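Mandelate racemase/muconate lactonizing enzyme, C-terminal domain protein (Paracoccus denitrificans, PDB 3N4E) probably acts as a magnesium-dependent hydro-lyase of the enolase superfamily, though its substrate is not established. Local coordinates at residues 336-341 / 355-360; 220-225 / 239-244; 272-277 / 296-301; 161-166 / 194-199. All blocks are in the same frame, centred on the assembly; numbering follows the deposited sequence.

Contact 1: 336-341 / 355-360; sequences FRNPAE and LGIVVD. With CA (calcium ion), chain E.
The side-chain amide of Asn-338 lies against the backbone of 355-360 and uses both ends: ND2 donates to Gly-356 O at 3.0 Å, in the carbonyl plane and in its own amide plane, while OD1 accepts from Val-358 N at 3.0 Å, with Val-358 N tilted out of the Asn-338 carbonyl plane. A chi1 of 66° sets Asn-338 CG between its backbone N and carbonyl carbon, turning the amide to this backbone. The Val-358 side chain crosses it at about a right angle, CG2 against the amide. Arg-337 N donates an almost straight bond (174°) to Val-358 O, beside the single bridge between Phe-336 and Val-359. The Phe-336 ring receives Ile-357 CD1 over one face, a CH-pi contact 4.1 Å from the centroid, and Val-359 CG2 reaches its edge. Arg-337 NH1 and Asp-360 OD2 form a salt bridge with no N-H aimed at the oxygen. Asp-360 OD1 accepts from Glu-363 N. What results is an N-capped entry to helix 361-367, where Val-359 O (2.4 Å) and Glu-361 bind a peripheral calcium ion.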
loop_
_atom_site.group_PDB
_atom_site.type_symbol
_atom_site.label_atom_id
_atom_site.label_comp_id
_atom_site.label_asym_id
_atom_site.label_seq_id
_atom_site.Cartn_x
_atom_site.Cartn_y
_atom_site.Cartn_z
ATOM N N PHE A 336 -11.956 -49.242 -14.958
ATOM C CA PHE A 336 -11.163 -48.763 -16.083
ATOM C C PHE A 336 -10.079 -49.752 -16.456
ATOM O O PHE A 336 -9.476 -50.392 -15.583
ATOM C CB PHE A 336 -10.530 -47.411 -15.762
ATOM C CG PHE A 336 -11.524 -46.336 -15.443
ATOM C CD1 PHE A 336 -12.381 -45.845 -16.429
ATOM C CD2 PHE A 336 -11.593 -45.800 -14.165
ATOM C CE1 PHE A 336 -13.307 -44.841 -16.137
ATOM C CE2 PHE A 336 -12.510 -44.785 -13.862
ATOM C CZ PHE A 336 -13.371 -44.309 -14.850
ATOM N N ARG A 337 -9.831 -49.853 -17.759
ATOM C CA ARG A 337 -8.855 -50.790 -18.301
ATOM C C ARG A 337 -7.461 -50.199 -18.370
ATOM O O ARG A 337 -6.485 -50.949 -18.342
ATOM C CB ARG A 337 -9.291 -51.291 -19.685
ATOM C CG ARG A 337 -10.582 -52.089 -19.656
ATOM C CD ARG A 337 -10.629 -53.069 -20.798
ATOM N NE ARG A 337 -11.329 -54.298 -20.422
ATOM C CZ ARG A 337 -10.793 -55.269 -19.681
ATOM N NH1 ARG A 337 -11.516 -56.356 -19.390
ATOM N NH2 ARG A 337 -9.535 -55.157 -19.232
ATOM N N ASN A 338 -7.375 -48.865 -18.458
ATOM C CA ASN A 338 -6.094 -48.142 -18.506
ATOM C C ASN A 338 -5.966 -46.946 -17.535
ATOM O O ASN A 338 -5.529 -45.864 -17.947
ATOM C CB ASN A 338 -5.801 -47.671 -19.940
ATOM C CG ASN A 338 -6.794 -46.620 -20.431
ATOM O OD1 ASN A 338 -7.880 -46.469 -19.872
ATOM N ND2 ASN A 338 -6.427 -45.894 -21.476
ATOM N N PRO A 339 -6.294 -47.134 -16.240
ATOM C CA PRO A 339 -6.185 -45.994 -15.331
ATOM C C PRO A 339 -4.727 -45.607 -14.986
ATOM O O PRO A 339 -3.778 -46.230 -15.464
ATOM C CB PRO A 339 -6.907 -46.495 -14.083
ATOM C CG PRO A 339 -6.549 -47.932 -14.045
ATOM C CD PRO A 339 -6.539 -48.384 -15.496
ATOM N N ALA A 340 -4.565 -44.587 -14.147
ATOM C CA ALA A 340 -3.245 -44.065 -13.835
ATOM C C ALA A 340 -2.335 -45.206 -13.384
ATOM O O ALA A 340 -2.750 -46.047 -12.584
ATOM C CB ALA A 340 -3.338 -42.952 -12.775
ATOM N N GLU A 341 -1.124 -45.257 -13.945
ATOM C CA GLU A 341 -0.127 -46.294 -13.631
ATOM C C GLU A 341 1.252 -45.797 -14.066
ATOM O O GLU A 341 1.538 -45.754 -15.263
ATOM C CB GLU A 341 -0.449 -47.619 -14.348
ATOM C CG GLU A 341 -0.990 -48.756 -13.466
ATOM C CD GLU A 341 0.042 -49.871 -13.192
ATOM O OE1 GLU A 341 -0.084 -50.577 -12.163
ATOM O OE2 GLU A 341 0.977 -50.046 -14.004
ATOM N N LEU A 355 -10.573 -38.204 -24.293
ATOM C CA LEU A 355 -9.734 -38.474 -23.126
ATOM C C LEU A 355 -8.758 -39.618 -23.344
ATOM O O LEU A 355 -7.634 -39.591 -22.825
ATOM C CB LEU A 355 -10.594 -38.808 -21.907
ATOM C CG LEU A 355 -11.278 -37.662 -21.166
ATOM C CD1 LEU A 355 -12.209 -38.224 -20.118
ATOM C CD2 LEU A 355 -10.239 -36.738 -20.535
ATOM N N GLY A 356 -9.208 -40.633 -24.081
ATOM C CA GLY A 356 -8.449 -41.855 -24.233
ATOM C C GLY A 356 -8.647 -42.823 -23.086
ATOM O O GLY A 356 -7.899 -43.788 -22.955
ATOM N N ILE A 357 -9.650 -42.569 -22.250
ATOM C CA ILE A 357 -9.955 -43.454 -21.123
ATOM C C ILE A 357 -10.815 -44.614 -21.623
ATOM O O ILE A 357 -11.756 -44.396 -22.393
ATOM C CB ILE A 357 -10.627 -42.674 -19.935
ATOM C CG1 ILE A 357 -10.819 -43.572 -18.712
ATOM C CG2 ILE A 357 -11.949 -42.029 -20.338
ATOM C CD1 ILE A 357 -9.719 -43.502 -17.683
ATOM N N VAL A 358 -10.470 -45.841 -21.246
ATOM C CA VAL A 358 -11.286 -46.983 -21.644
ATOM C C VAL A 358 -12.024 -47.600 -20.473
ATOM O O VAL A 358 -11.427 -48.016 -19.470
ATOM C CB VAL A 358 -10.545 -48.074 -22.498
ATOM C CG1 VAL A 358 -10.518 -47.663 -23.974
ATOM C CG2 VAL A 358 -9.147 -48.354 -21.988
ATOM N N VAL A 359 -13.339 -47.637 -20.634
ATOM C CA VAL A 359 -14.242 -48.107 -19.613
ATOM C C VAL A 359 -14.660 -49.536 -19.926
ATOM O O VAL A 359 -14.884 -49.883 -21.083
ATOM C CB VAL A 359 -15.495 -47.197 -19.515
ATOM C CG1 VAL A 359 -16.395 -47.639 -18.374
ATOM C CG2 VAL A 359 -15.083 -45.743 -19.317
ATOM N N ASP A 360 -14.736 -50.354 -18.881
ATOM C CA ASP A 360 -15.309 -51.695 -18.957
ATOM C C ASP A 360 -16.788 -51.553 -18.605
ATOM O O ASP A 360 -17.133 -51.424 -17.433
ATOM C CB ASP A 360 -14.591 -52.607 -17.954
ATOM C CG ASP A 360 -14.994 -54.067 -18.070
ATOM O OD1 ASP A 360 -16.165 -54.379 -18.389
ATOM O OD2 ASP A 360 -14.120 -54.914 -17.804
HETATM CA CA CA E . -15.463 -50.947 -23.124
HETATM O O HOH W 1 -16.280 -49.024 -23.968
#

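Contact 2: 220-225 / 239-244; sequences SWFEEP and QRLDIT. With CA (calcium ion), chain C.
Phe-222 N donates to Thr-244 O at 2.8 Å, one of the hydrogen bonds that join neighbouring parallel strands 221-223 and 244-246 of the enolase-superfamily barrel; helix 231-240 makes the beta-alpha-beta crossover between them. Ile-243, just ahead of the second strand, can be followed outward. Its CB carries CG2 toward Phe-222 CB, while CG1, anti to the backbone N (chi1 -171°), runs along the neighbouring strand and comes 3.8 Å from Trp-221 CA. The terminal CD1 ends 3.8 Å from Trp-221 C and 4.1 Å from Phe-222 CB. A serine here would probably open a gap beside the Trp-221 backbone and deprive Phe-222 CB of apolar contacts from CG2 and CD1. Further out, Leu-241 CD1 meets the Phe-222 ring at its edge, near CD2, and Val-210 and Leu-214 of helix 204-216 also pack on this ring. Leu-241 O accepts from Arg-240 of a neighbouring subunit. The Trp-221 indole extends toward the metal side. There NE1 donates at 168° to Glu-223 OE1, on the anti side of the carboxylate, and Glu-223 OE2 binds the calcium ion at 2.3 Å.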
loop_
_atom_site.group_PDB
_atom_site.type_symbol
_atom_site.label_atom_id
_atom_site.label_comp_id
_atom_site.label_asym_id
_atom_site.label_seq_id
_atom_site.Cartn_x
_atom_site.Cartn_y
_atom_site.Cartn_z
ATOM N N SER A 220 10.854 -28.818 -0.633
ATOM C CA SER A 220 10.662 -27.965 -1.807
ATOM C C SER A 220 9.372 -27.149 -1.779
ATOM O O SER A 220 9.360 -26.026 -2.247
ATOM C CB SER A 220 10.742 -28.774 -3.099
ATOM O OG SER A 220 12.097 -29.062 -3.418
ATOM N N TRP A 221 8.288 -27.713 -1.251
ATOM C CA TRP A 221 7.071 -26.920 -1.044
ATOM C C TRP A 221 6.275 -27.321 0.184
ATOM O O TRP A 221 6.458 -28.407 0.728
ATOM C CB TRP A 221 6.195 -26.878 -2.297
ATOM C CG TRP A 221 5.304 -28.070 -2.552
ATOM C CD1 TRP A 221 3.984 -28.172 -2.246
ATOM C CD2 TRP A 221 5.660 -29.297 -3.204
ATOM N NE1 TRP A 221 3.485 -29.380 -2.663
ATOM C CE2 TRP A 221 4.496 -30.096 -3.252
ATOM C CE3 TRP A 221 6.851 -29.800 -3.754
ATOM C CZ2 TRP A 221 4.481 -31.371 -3.831
ATOM C CZ3 TRP A 221 6.833 -31.067 -4.339
ATOM C CH2 TRP A 221 5.656 -31.837 -4.366
ATOM N N PHE A 222 5.404 -26.410 0.606
ATOM C CA PHE A 222 4.666 -26.480 1.858
ATOM C C PHE A 222 3.211 -26.203 1.498
ATOM O O PHE A 222 2.852 -25.071 1.148
ATOM C CB PHE A 222 5.222 -25.406 2.806
ATOM C CG PHE A 222 4.685 -25.458 4.225
ATOM C CD1 PHE A 222 4.000 -26.567 4.713
ATOM C CD2 PHE A 222 4.902 -24.379 5.084
ATOM C CE1 PHE A 222 3.535 -26.596 6.020
ATOM C CE2 PHE A 222 4.442 -24.396 6.407
ATOM C CZ PHE A 222 3.759 -25.516 6.877
ATOM N N GLU A 223 2.386 -27.246 1.559
ATOM C CA GLU A 223 1.049 -27.209 0.982
ATOM C C GLU A 223 -0.012 -26.960 2.052
ATOM O O GLU A 223 -0.010 -27.594 3.107
ATOM C CB GLU A 223 0.790 -28.506 0.198
ATOM C CG GLU A 223 -0.562 -28.613 -0.519
ATOM C CD GLU A 223 -0.617 -29.753 -1.552
ATOM O OE1 GLU A 223 0.336 -29.911 -2.355
ATOM O OE2 GLU A 223 -1.632 -30.504 -1.565
ATOM N N GLU A 224 -0.904 -26.013 1.763
ATOM C CA GLU A 224 -1.993 -25.610 2.664
ATOM C C GLU A 224 -1.577 -25.510 4.145
ATOM O O GLU A 224 -2.091 -26.238 4.995
ATOM C CB GLU A 224 -3.218 -26.530 2.486
ATOM C CG GLU A 224 -3.944 -26.342 1.143
ATOM C CD GLU A 224 -5.399 -26.797 1.184
ATOM O OE1 GLU A 224 -5.652 -28.017 1.288
ATOM O OE2 GLU A 224 -6.298 -25.928 1.092
ATOM N N PRO A 225 -0.643 -24.602 4.462
ATOM C CA PRO A 225 -0.220 -24.548 5.859
ATOM C C PRO A 225 -1.339 -24.175 6.818
ATOM O O PRO A 225 -1.361 -24.699 7.923
ATOM C CB PRO A 225 0.879 -23.484 5.864
ATOM C CG PRO A 225 0.714 -22.748 4.588
ATOM C CD PRO A 225 0.158 -23.711 3.608
ATOM N N GLN A 239 4.493 -15.333 1.664
ATOM C CA GLN A 239 5.463 -14.252 1.446
ATOM C C GLN A 239 6.483 -14.135 2.579
ATOM O O GLN A 239 7.519 -13.528 2.406
ATOM C CB GLN A 239 4.753 -12.896 1.235
ATOM C CG GLN A 239 3.978 -12.790 -0.096
ATOM C CD GLN A 239 4.896 -12.730 -1.305
ATOM O OE1 GLN A 239 5.907 -12.026 -1.295
ATOM N NE2 GLN A 239 4.564 -13.489 -2.343
ATOM N N ARG A 240 6.172 -14.691 3.741
ATOM C CA ARG A 240 7.078 -14.608 4.877
ATOM C C ARG A 240 8.139 -15.716 4.869
ATOM O O ARG A 240 9.192 -15.571 5.479
ATOM C CB ARG A 240 6.291 -14.641 6.185
ATOM C CG ARG A 240 5.587 -13.326 6.524
ATOM C CD ARG A 240 4.700 -13.496 7.762
ATOM N NE ARG A 240 5.476 -13.446 8.997
ATOM C CZ ARG A 240 4.947 -13.316 10.207
ATOM N NH1 ARG A 240 3.636 -13.240 10.359
ATOM N NH2 ARG A 240 5.737 -13.257 11.270
ATOM N N LEU A 241 7.849 -16.814 4.176
ATOM C CA LEU A 241 8.726 -17.976 4.128
ATOM C C LEU A 241 9.545 -18.020 2.847
ATOM O O LEU A 241 9.232 -17.324 1.872
ATOM C CB LEU A 241 7.891 -19.253 4.221
ATOM C CG LEU A 241 7.320 -19.596 5.588
ATOM C CD1 LEU A 241 6.341 -20.761 5.447
ATOM C CD2 LEU A 241 8.467 -19.945 6.571
ATOM N N ASP A 242 10.588 -18.854 2.860
ATOM C CA ASP A 242 11.396 -19.121 1.677
ATOM C C ASP A 242 10.837 -20.322 0.908
ATOM O O ASP A 242 10.624 -20.247 -0.304
ATOM C CB ASP A 242 12.864 -19.373 2.063
ATOM C CG ASP A 242 13.584 -18.114 2.543
ATOM O OD1 ASP A 242 13.048 -16.999 2.362
ATOM O OD2 ASP A 242 14.700 -18.250 3.110
ATOM N N ILE A 243 10.607 -21.425 1.624
ATOM C CA ILE A 243 9.951 -22.605 1.056
ATOM C C ILE A 243 8.667 -22.183 0.336
ATOM O O ILE A 243 7.930 -21.306 0.818
ATOM C CB ILE A 243 9.669 -23.718 2.143
ATOM C CG1 ILE A 243 9.201 -25.022 1.485
ATOM C CG2 ILE A 243 8.696 -23.240 3.228
ATOM C CD1 ILE A 243 9.194 -26.231 2.414
ATOM N N THR A 244 8.428 -22.787 -0.824
ATOM C CA THR A 244 7.280 -22.425 -1.640
ATOM C C THR A 244 5.967 -22.907 -1.004
ATOM O O THR A 244 5.733 -24.105 -0.861
ATOM C CB THR A 244 7.427 -22.952 -3.087
ATOM O OG1 THR A 244 8.679 -22.522 -3.631
ATOM C CG2 THR A 244 6.305 -22.400 -3.962
HETATM CA CA CA C . -3.418 -31.441 -0.546
HETATM O O HOH W 2 -3.656 -29.692 0.902
HETATM O O HOH W 3 -5.204 -33.549 -0.061
HETATM O O HOH W 4 -3.327 -33.496 -2.238
#

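Contact 3: 272-277 / 296-301; sequences IVKMGG and VPHQTQ
Ile-272 N and His-298 O face each other through water 5, which accepts from Ile-272 N at 2.9 Å and donates to His-298 O at 2.9 Å, with a weak third bond from Gln-299 NE2. Van der Waals contacts add to this: the Ile-272 CG2 methyl lies 3.5 Å from Gln-299 NE2, and the Lys-274 CE methylene approaches His-298 CE1 obliquely at 3.8 Å. The bend at chi2 (60°) swings the Gln-299 amide toward 272-277, with NE2 facing Ile-272 and OE1 accepting from Gln-301 N at 2.9 Å. With an alanine here, Gln-301 N would probably lose this acceptor and the water a weak donor. The polar ends have partners outside the two loops: Lys-274 NZ bonds Ser-43 OG, and His-298 ND1 bonds Asp-271 OD2. Both loops follow strands of the enolase-superfamily barrel, and a His-Asp pair beside calcium ligand Glu-249 is consistent with the layout in mandelate racemase relatives. One buried water thus links the two backbones in place of a direct bond, while Asp-271 would orient the imidazole close to the metal.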
loop_
_atom_site.group_PDB
_atom_site.type_symbol
_atom_site.label_atom_id
_atom_site.label_comp_id
_atom_site.label_asym_id
_atom_site.label_seq_id
_atom_site.Cartn_x
_atom_site.Cartn_y
_atom_site.Cartn_z
ATOM N N ILE A 272 -9.047 -30.187 -11.534
ATOM C CA ILE A 272 -9.909 -30.278 -12.708
ATOM C C ILE A 272 -11.298 -30.918 -12.471
ATOM O O ILE A 272 -12.236 -30.630 -13.218
ATOM C CB ILE A 272 -9.153 -30.978 -13.879
ATOM C CG1 ILE A 272 -9.741 -30.565 -15.240
ATOM C CG2 ILE A 272 -9.097 -32.521 -13.689
ATOM C CD1 ILE A 272 -8.790 -30.784 -16.401
ATOM N N VAL A 273 -11.442 -31.770 -11.444
ATOM C CA VAL A 273 -12.759 -32.370 -11.144
ATOM C C VAL A 273 -13.463 -31.665 -9.989
ATOM O O VAL A 273 -14.530 -32.094 -9.562
ATOM C CB VAL A 273 -12.708 -33.902 -10.856
ATOM C CG1 VAL A 273 -12.129 -34.669 -12.033
ATOM C CG2 VAL A 273 -11.958 -34.210 -9.528
ATOM N N LYS A 274 -12.855 -30.599 -9.475
ATOM C CA LYS A 274 -13.491 -29.777 -8.441
ATOM C C LYS A 274 -14.066 -28.514 -9.071
ATOM O O LYS A 274 -15.027 -27.923 -8.560
ATOM C CB LYS A 274 -12.491 -29.417 -7.333
ATOM C CG LYS A 274 -12.123 -30.588 -6.440
ATOM C CD LYS A 274 -11.216 -30.168 -5.271
ATOM C CE LYS A 274 -10.735 -31.376 -4.457
ATOM N NZ LYS A 274 -11.849 -32.158 -3.775
HETATM N N MSE A 275 -13.483 -28.114 -10.195
HETATM C CA MSE A 275 -13.845 -26.845 -10.830
HETATM C C MSE A 275 -13.373 -26.806 -12.271
HETATM O O MSE A 275 -12.356 -27.420 -12.615
HETATM C CB MSE A 275 -13.263 -25.655 -10.051
HETATM C CG MSE A 275 -11.730 -25.608 -10.004
HETATM SE SE MSE A 275 -10.949 -24.609 -11.530
HETATM C CE MSE A 275 -11.338 -22.790 -10.884
ATOM N N GLY A 276 -14.136 -26.105 -13.106
ATOM C CA GLY A 276 -13.683 -25.719 -14.441
ATOM C C GLY A 276 -13.626 -26.795 -15.506
ATOM O O GLY A 276 -13.919 -26.533 -16.678
ATOM N N GLY A 277 -13.254 -28.012 -15.111
ATOM C CA GLY A 277 -13.011 -29.067 -16.085
ATOM C C GLY A 277 -11.859 -28.607 -16.952
ATOM O O GLY A 277 -11.046 -27.785 -16.526
ATOM N N VAL A 296 0.287 -26.173 -10.551
ATOM C CA VAL A 296 0.597 -27.529 -10.082
ATOM C C VAL A 296 -0.685 -28.153 -9.528
ATOM O O VAL A 296 -0.890 -28.199 -8.302
ATOM C CB VAL A 296 1.710 -27.533 -8.991
ATOM C CG1 VAL A 296 2.053 -28.961 -8.584
ATOM C CG2 VAL A 296 2.977 -26.793 -9.462
ATOM N N PRO A 297 -1.556 -28.645 -10.428
ATOM C CA PRO A 297 -2.908 -29.012 -10.042
ATOM C C PRO A 297 -2.972 -30.136 -9.021
ATOM O O PRO A 297 -2.095 -31.010 -8.981
ATOM C CB PRO A 297 -3.540 -29.476 -11.363
ATOM C CG PRO A 297 -2.700 -28.887 -12.415
ATOM C CD PRO A 297 -1.322 -28.915 -11.856
ATOM N N HIS A 298 -4.030 -30.088 -8.214
ATOM C CA HIS A 298 -4.385 -31.162 -7.303
ATOM C C HIS A 298 -5.180 -32.194 -8.085
ATOM O O HIS A 298 -6.015 -31.834 -8.924
ATOM C CB HIS A 298 -5.205 -30.582 -6.148
ATOM C CG HIS A 298 -5.824 -31.608 -5.246
ATOM N ND1 HIS A 298 -7.041 -32.198 -5.515
ATOM C CD2 HIS A 298 -5.412 -32.120 -4.065
ATOM C CE1 HIS A 298 -7.344 -33.045 -4.548
ATOM N NE2 HIS A 298 -6.374 -33.016 -3.654
ATOM N N GLN A 299 -4.896 -33.468 -7.837
ATOM C CA GLN A 299 -5.630 -34.565 -8.461
ATOM C C GLN A 299 -5.444 -35.840 -7.685
ATOM O O GLN A 299 -4.305 -36.269 -7.459
ATOM C CB GLN A 299 -5.193 -34.805 -9.908
ATOM C CG GLN A 299 -5.962 -35.967 -10.594
ATOM C CD GLN A 299 -7.447 -35.695 -10.619
ATOM O OE1 GLN A 299 -8.272 -36.524 -10.195
ATOM N NE2 GLN A 299 -7.804 -34.490 -11.081
ATOM N N THR A 300 -6.557 -36.447 -7.283
ATOM C CA THR A 300 -6.511 -37.683 -6.511
ATOM C C THR A 300 -7.266 -38.852 -7.156
ATOM O O THR A 300 -7.277 -39.959 -6.613
ATOM C CB THR A 300 -7.038 -37.472 -5.077
ATOM O OG1 THR A 300 -8.364 -36.931 -5.132
ATOM C CG2 THR A 300 -6.121 -36.537 -4.292
ATOM N N GLN A 301 -7.912 -38.623 -8.292
ATOM C CA GLN A 301 -8.656 -39.711 -8.929
ATOM C C GLN A 301 -7.823 -40.374 -10.021
ATOM O O GLN A 301 -7.146 -39.669 -10.789
ATOM C CB GLN A 301 -10.007 -39.233 -9.453
ATOM C CG GLN A 301 -10.863 -38.495 -8.413
ATOM C CD GLN A 301 -11.028 -39.266 -7.114
ATOM O OE1 GLN A 301 -11.328 -40.458 -7.125
ATOM N NE2 GLN A 301 -10.838 -38.580 -5.977
HETATM O O HOH W 5 -6.459 -31.515 -11.819
#

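Contact 4: 161-166 / 194-199; sequences IRWDGD and IGFDAN. With CA (calcium ion), chain C.
Asn-199 OD1 is gripped by two consecutive backbone amides of the facing segment: Asp-164 N donates at 2.8 Å from above the carbonyl plane, and Trp-163 N adds a weak bond. Trp-163 N is shared, for it also donates to Asp-197 O at 3.0 Å, nearly along the C=O axis. Asn-199 is positioned in turn by an Asx turn, in which its own N donates to Asp-197 OD1. Upstream the strands run parallel in register, where Ile-161 N donates to Gly-195 O and Asp-197 N to Ile-161 O. This is a beta-alpha-beta unit of the barrel, strand 158-162, helix 174-188 and strand 194-197, and its C-terminal strand end carries the metal ligand. With chi1 at -175°, Asp-197 holds its carboxylate anti to the backbone N, where OD2 binds calcium at 2.2 Å and OD1 accepts from water 2, itself a metal ligand; Glu-223 and Glu-249 share the ion. Arg-162 lies alongside, its CD 3.4 Å from Asp-197 OD2, but its guanidinium reaches past to Asp-327 and, more weakly, to Asp-164 OD2. On the sheet face of Ile-161, the Phe-196 and Trp-163 rings meet obliquely, planes at 34°, with Phe-196 CE2 and CZ over the indole's face and Phe-196 CE2 3.3 Å from Trp-163 CH2, while Trp-163 NE1 donates to Asp-177 OD1. Beyond the strands, water 6 donates to both Gly-165 O and Asn-199 O.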
loop_
_atom_site.group_PDB
_atom_site.type_symbol
_atom_site.label_atom_id
_atom_site.label_comp_id
_atom_site.label_asym_id
_atom_site.label_seq_id
_atom_site.Cartn_x
_atom_site.Cartn_y
_atom_site.Cartn_z
ATOM N N ILE A 161 4.314 -35.831 1.502
ATOM C CA ILE A 161 3.680 -36.475 2.645
ATOM C C ILE A 161 2.606 -35.546 3.177
ATOM O O ILE A 161 2.877 -34.376 3.465
ATOM C CB ILE A 161 4.724 -36.891 3.726
ATOM C CG1 ILE A 161 5.588 -35.697 4.164
ATOM C CG2 ILE A 161 5.643 -38.022 3.179
ATOM C CD1 ILE A 161 6.603 -36.035 5.265
ATOM N N ARG A 162 1.380 -36.054 3.261
ATOM C CA ARG A 162 0.230 -35.260 3.667
ATOM C C ARG A 162 -0.241 -35.707 5.035
ATOM O O ARG A 162 -0.056 -36.859 5.413
ATOM C CB ARG A 162 -0.931 -35.387 2.665
ATOM C CG ARG A 162 -0.548 -35.444 1.171
ATOM C CD ARG A 162 -1.777 -35.280 0.282
ATOM N NE ARG A 162 -2.854 -36.133 0.766
ATOM C CZ ARG A 162 -3.077 -37.384 0.365
ATOM N NH1 ARG A 162 -2.309 -37.924 -0.581
ATOM N NH2 ARG A 162 -4.075 -38.091 0.902
ATOM N N TRP A 163 -0.871 -34.798 5.770
ATOM C CA TRP A 163 -1.258 -35.076 7.148
ATOM C C TRP A 163 -2.687 -35.569 7.327
ATOM O O TRP A 163 -2.897 -36.494 8.097
ATOM C CB TRP A 163 -0.956 -33.870 8.065
ATOM C CG TRP A 163 0.252 -34.093 8.915
ATOM C CD1 TRP A 163 0.312 -34.033 10.270
ATOM C CD2 TRP A 163 1.566 -34.474 8.466
ATOM N NE1 TRP A 163 1.586 -34.323 10.699
ATOM C CE2 TRP A 163 2.377 -34.600 9.614
ATOM C CE3 TRP A 163 2.135 -34.711 7.201
ATOM C CZ2 TRP A 163 3.742 -34.954 9.548
ATOM C CZ3 TRP A 163 3.490 -35.060 7.129
ATOM C CH2 TRP A 163 4.277 -35.179 8.306
ATOM N N ASP A 164 -3.650 -34.958 6.632
ATOM C CA ASP A 164 -5.078 -35.329 6.715
ATOM C C ASP A 164 -5.588 -35.309 8.160
ATOM O O ASP A 164 -6.280 -36.229 8.604
ATOM C CB ASP A 164 -5.358 -36.696 6.052
ATOM C CG ASP A 164 -4.997 -36.723 4.561
ATOM O OD1 ASP A 164 -5.545 -35.927 3.763
ATOM O OD2 ASP A 164 -4.161 -37.560 4.168
ATOM N N GLY A 165 -5.207 -34.268 8.898
ATOM C CA GLY A 165 -5.600 -34.103 10.296
ATOM C C GLY A 165 -7.033 -33.599 10.438
ATOM O O GLY A 165 -7.755 -33.431 9.440
ATOM N N ASP A 166 -7.429 -33.365 11.689
ATOM C CA ASP A 166 -8.789 -33.005 12.044
ATOM C C ASP A 166 -8.850 -31.488 12.008
ATOM O O ASP A 166 -8.206 -30.832 12.815
ATOM C CB ASP A 166 -9.105 -33.567 13.440
ATOM C CG ASP A 166 -10.535 -33.253 13.917
ATOM O OD1 ASP A 166 -11.217 -32.401 13.323
ATOM O OD2 ASP A 166 -10.972 -33.864 14.918
ATOM N N ILE A 194 11.035 -33.215 -1.836
ATOM C CA ILE A 194 9.977 -33.547 -0.873
ATOM C C ILE A 194 9.087 -32.352 -0.570
ATOM O O ILE A 194 9.566 -31.228 -0.336
ATOM C CB ILE A 194 10.500 -34.103 0.482
ATOM C CG1 ILE A 194 11.686 -35.049 0.289
ATOM C CG2 ILE A 194 9.379 -34.841 1.207
ATOM C CD1 ILE A 194 12.441 -35.365 1.561
ATOM N N GLY A 195 7.785 -32.618 -0.587
ATOM C CA GLY A 195 6.784 -31.653 -0.206
ATOM C C GLY A 195 6.077 -32.132 1.048
ATOM O O GLY A 195 6.072 -33.345 1.374
ATOM N N PHE A 196 5.477 -31.167 1.740
ATOM C CA PHE A 196 4.858 -31.372 3.025
ATOM C C PHE A 196 3.492 -30.722 2.945
ATOM O O PHE A 196 3.371 -29.525 2.666
ATOM C CB PHE A 196 5.708 -30.739 4.131
ATOM C CG PHE A 196 5.176 -30.969 5.523
ATOM C CD1 PHE A 196 4.060 -30.262 5.996
ATOM C CD2 PHE A 196 5.802 -31.886 6.381
ATOM C CE1 PHE A 196 3.569 -30.481 7.292
ATOM C CE2 PHE A 196 5.327 -32.098 7.678
ATOM C CZ PHE A 196 4.211 -31.397 8.134
ATOM N N ASP A 197 2.461 -31.528 3.164
ATOM C CA ASP A 197 1.100 -31.065 3.027
ATOM C C ASP A 197 0.466 -31.045 4.407
ATOM O O ASP A 197 0.116 -32.086 4.963
ATOM C CB ASP A 197 0.308 -31.950 2.056
ATOM C CG ASP A 197 -1.099 -31.415 1.783
ATOM O OD1 ASP A 197 -1.576 -30.498 2.493
ATOM O OD2 ASP A 197 -1.752 -31.927 0.854
ATOM N N ALA A 198 0.340 -29.844 4.956
ATOM C CA ALA A 198 -0.186 -29.657 6.306
ATOM C C ALA A 198 -1.691 -29.886 6.377
ATOM O O ALA A 198 -2.238 -30.009 7.474
ATOM C CB ALA A 198 0.166 -28.257 6.823
ATOM N N ASN A 199 -2.358 -29.922 5.215
ATOM C CA ASN A 199 -3.826 -30.047 5.147
ATOM C C ASN A 199 -4.541 -29.145 6.133
ATOM O O ASN A 199 -5.347 -29.625 6.937
ATOM C CB ASN A 199 -4.275 -31.484 5.417
ATOM C CG ASN A 199 -3.947 -32.429 4.278
ATOM O OD1 ASN A 199 -3.130 -33.335 4.446
ATOM N ND2 ASN A 199 -4.579 -32.223 3.115
HETATM CA CA CA C . -3.418 -31.441 -0.546
HETATM O O HOH W 6 -6.928 -32.033 7.387
HETATM O O HOH W 7 -3.556 -31.779 8.980
HETATM O O HOH W 2 -3.656 -29.692 0.902
HETATM O O HOH W 3 -5.204 -33.549 -0.061
HETATM O O HOH W 4 -3.327 -33.496 -2.238
#

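In the fold
Along the chain the order is contact 4, contact 2, contact 3, contact 1, each closing before the next opens. Contacts 4 and 2 have centres about 12 Å apart and join directly, strand 194-197 lying beside strand 221-223 in one sheet; they bring ligands to the same calcium ion and share three of its waters. Contact 3, near the chain's centre in space, has its centre about 18 Å from that of contact 4 and 21 Å from that of contact 2. Contact 1 stands apart, its centre about 35 Å from that of contact 2, and binds a different calcium ion. At the barrel's metal site two contacts thus supply ligands and a third brings a histidine close by, while the fourth lies at the start of helix 361-367.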